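Local coordinates for protein Abbfa_003403 (Acinetobacter baumannii, PDB 4ZXH) that probably assembles a peptide product as a four-domain nonribosomal peptide synthetase, with condensation, adenylation, phosphopantetheinylated carrier and thioesterase domains in one chain, at residues Pro1099-Ala1104 and Arg1237-Thr1242. Residues are numbered along the deposited sequence; the frame is centred on the assembly and turned at random.
Sequences PGLIEA and RLYFDT
L1101 sets off away from the helix at its CB, yet its CD2 methyl swings back to meet it. With CG beside the backbone N (chi1 -67°) and chi2 extended, CD2 stands 3.6 Å from Y1239 CD1, approaching the ring obliquely. The leucine crosses both Y1239 and T1242 at roughly a right angle, and its CD2 lies between the ring and the threonine, 3.9 Å from T1242 CG2. Next to it the backbone closes in: G1100, with no side chain, lets T1242 OG1 come over its carbonyl group, 3.0 Å from G1100 C. That hydroxyl is turned back along its own helix and donates to L1238 O at 3.0 Å, coming in above the carbonyl plane; L1238 O also takes the helical bond from T1242 N.

In the alpha/beta-hydrolase fold of the thioesterase domain, residues 1099-1104 belong to the loop leaving sheet strand 1093-1096, opening with a 3-10 turn closed by I1102 N to P1099 O, an oxygen that also accepts from E1103 N. Helix 1233-1251 lies against this loop. The CB of L1238 is directed toward it, and the two methyls divide the work: CD1 rests 3.7 Å from L1101 O, while CD2 reaches the exposed far end, 3.5 Å from A1104 CA and also touching the alanine CB. P977, at the start of helix 977-990, touches the side chains of both L1101 and Y1239. Elsewhere on helix 1233-1251, F1240 touches L1183 and meets the ring of F1186, both in helix 1179-1191, the ring planes at about 45°.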
# COMPACT_ATOMS: atom_id res chain seq x y z
N PRO A 1099 18.78 -24.10 28.81
CA PRO A 1099 18.82 -24.75 27.48
C PRO A 1099 17.51 -25.50 27.18
O PRO A 1099 17.10 -25.64 26.03
CB PRO A 1099 19.99 -25.73 27.60
CG PRO A 1099 20.86 -25.18 28.67
CD PRO A 1099 19.93 -24.46 29.64
N GLY A 1100 16.86 -25.98 28.23
CA GLY A 1100 15.60 -26.68 28.07
C GLY A 1100 14.53 -25.90 27.30
O GLY A 1100 13.61 -26.52 26.75
N LEU A 1101 14.63 -24.57 27.27
CA LEU A 1101 13.62 -23.76 26.60
C LEU A 1101 13.80 -23.77 25.08
O LEU A 1101 12.88 -23.39 24.35
CB LEU A 1101 13.64 -22.32 27.09
CG LEU A 1101 13.22 -21.99 28.53
CD1 LEU A 1101 13.08 -20.46 28.72
CD2 LEU A 1101 11.96 -22.73 28.98
N ILE A 1102 14.96 -24.23 24.61
CA ILE A 1102 15.28 -24.18 23.18
C ILE A 1102 15.50 -25.56 22.54
O ILE A 1102 15.17 -25.76 21.37
CB ILE A 1102 16.52 -23.31 22.94
CG1 ILE A 1102 16.25 -21.88 23.43
CG2 ILE A 1102 16.90 -23.32 21.48
CD1 ILE A 1102 16.85 -21.58 24.79
N GLU A 1103 16.05 -26.50 23.29
CA GLU A 1103 16.27 -27.85 22.75
C GLU A 1103 15.63 -28.89 23.65
O GLU A 1103 15.73 -28.79 24.87
CB GLU A 1103 17.76 -28.14 22.57
CG GLU A 1103 18.05 -29.39 21.77
CD GLU A 1103 19.49 -29.86 21.91
OE1 GLU A 1103 20.28 -29.15 22.56
OE2 GLU A 1103 19.82 -30.95 21.38
N ALA A 1104 14.99 -29.89 23.07
CA ALA A 1104 14.31 -30.90 23.87
C ALA A 1104 15.30 -31.69 24.73
O ALA A 1104 16.42 -32.00 24.30
CB ALA A 1104 13.52 -31.82 22.97
N ARG A 1237 5.69 -28.48 25.50
CA ARG A 1237 6.46 -29.51 26.19
C ARG A 1237 7.84 -29.03 26.65
O ARG A 1237 8.26 -29.36 27.77
CB ARG A 1237 6.63 -30.75 25.30
CG ARG A 1237 5.50 -31.74 25.39
CD ARG A 1237 6.01 -33.15 25.22
NE ARG A 1237 4.94 -34.13 25.43
CZ ARG A 1237 4.68 -34.71 26.60
NH1 ARG A 1237 5.40 -34.40 27.67
NH2 ARG A 1237 3.69 -35.60 26.70
N LEU A 1238 8.53 -28.26 25.82
CA LEU A 1238 9.83 -27.73 26.22
C LEU A 1238 9.69 -26.95 27.52
O LEU A 1238 10.52 -27.09 28.42
CB LEU A 1238 10.44 -26.83 25.13
CG LEU A 1238 10.79 -27.49 23.79
CD1 LEU A 1238 11.49 -26.53 22.87
CD2 LEU A 1238 11.64 -28.70 24.05
N TYR A 1239 8.64 -26.15 27.62
CA TYR A 1239 8.50 -25.24 28.75
C TYR A 1239 8.07 -25.99 29.99
O TYR A 1239 8.50 -25.69 31.10
CB TYR A 1239 7.51 -24.11 28.45
CG TYR A 1239 7.86 -23.31 27.21
CD1 TYR A 1239 9.18 -23.23 26.76
CD2 TYR A 1239 6.88 -22.63 26.49
CE1 TYR A 1239 9.51 -22.50 25.62
CE2 TYR A 1239 7.20 -21.90 25.35
CZ TYR A 1239 8.52 -21.84 24.92
OH TYR A 1239 8.84 -21.12 23.79
N PHE A 1240 7.20 -26.97 29.81
CA PHE A 1240 6.74 -27.77 30.93
C PHE A 1240 7.89 -28.65 31.42
O PHE A 1240 8.16 -28.70 32.61
CB PHE A 1240 5.51 -28.60 30.56
CG PHE A 1240 4.86 -29.27 31.73
CD1 PHE A 1240 4.71 -28.59 32.93
CD2 PHE A 1240 4.38 -30.57 31.64
CE1 PHE A 1240 4.11 -29.20 34.02
CE2 PHE A 1240 3.78 -31.18 32.71
CZ PHE A 1240 3.65 -30.49 33.91
N ASP A 1241 8.58 -29.32 30.49
CA ASP A 1241 9.71 -30.18 30.84
C ASP A 1241 10.82 -29.43 31.57
O ASP A 1241 11.38 -29.93 32.55
CB ASP A 1241 10.29 -30.85 29.59
CG ASP A 1241 9.44 -32.03 29.11
OD1 ASP A 1241 8.49 -32.46 29.82
OD2 ASP A 1241 9.76 -32.52 28.00
N THR A 1242 11.14 -28.23 31.09
CA THR A 1242 12.08 -27.36 31.81
C THR A 1242 11.62 -27.09 33.24
O THR A 1242 12.39 -27.24 34.20
CB THR A 1242 12.28 -26.02 31.07
OG1 THR A 1242 12.98 -26.29 29.85
CG2 THR A 1242 13.08 -25.05 31.90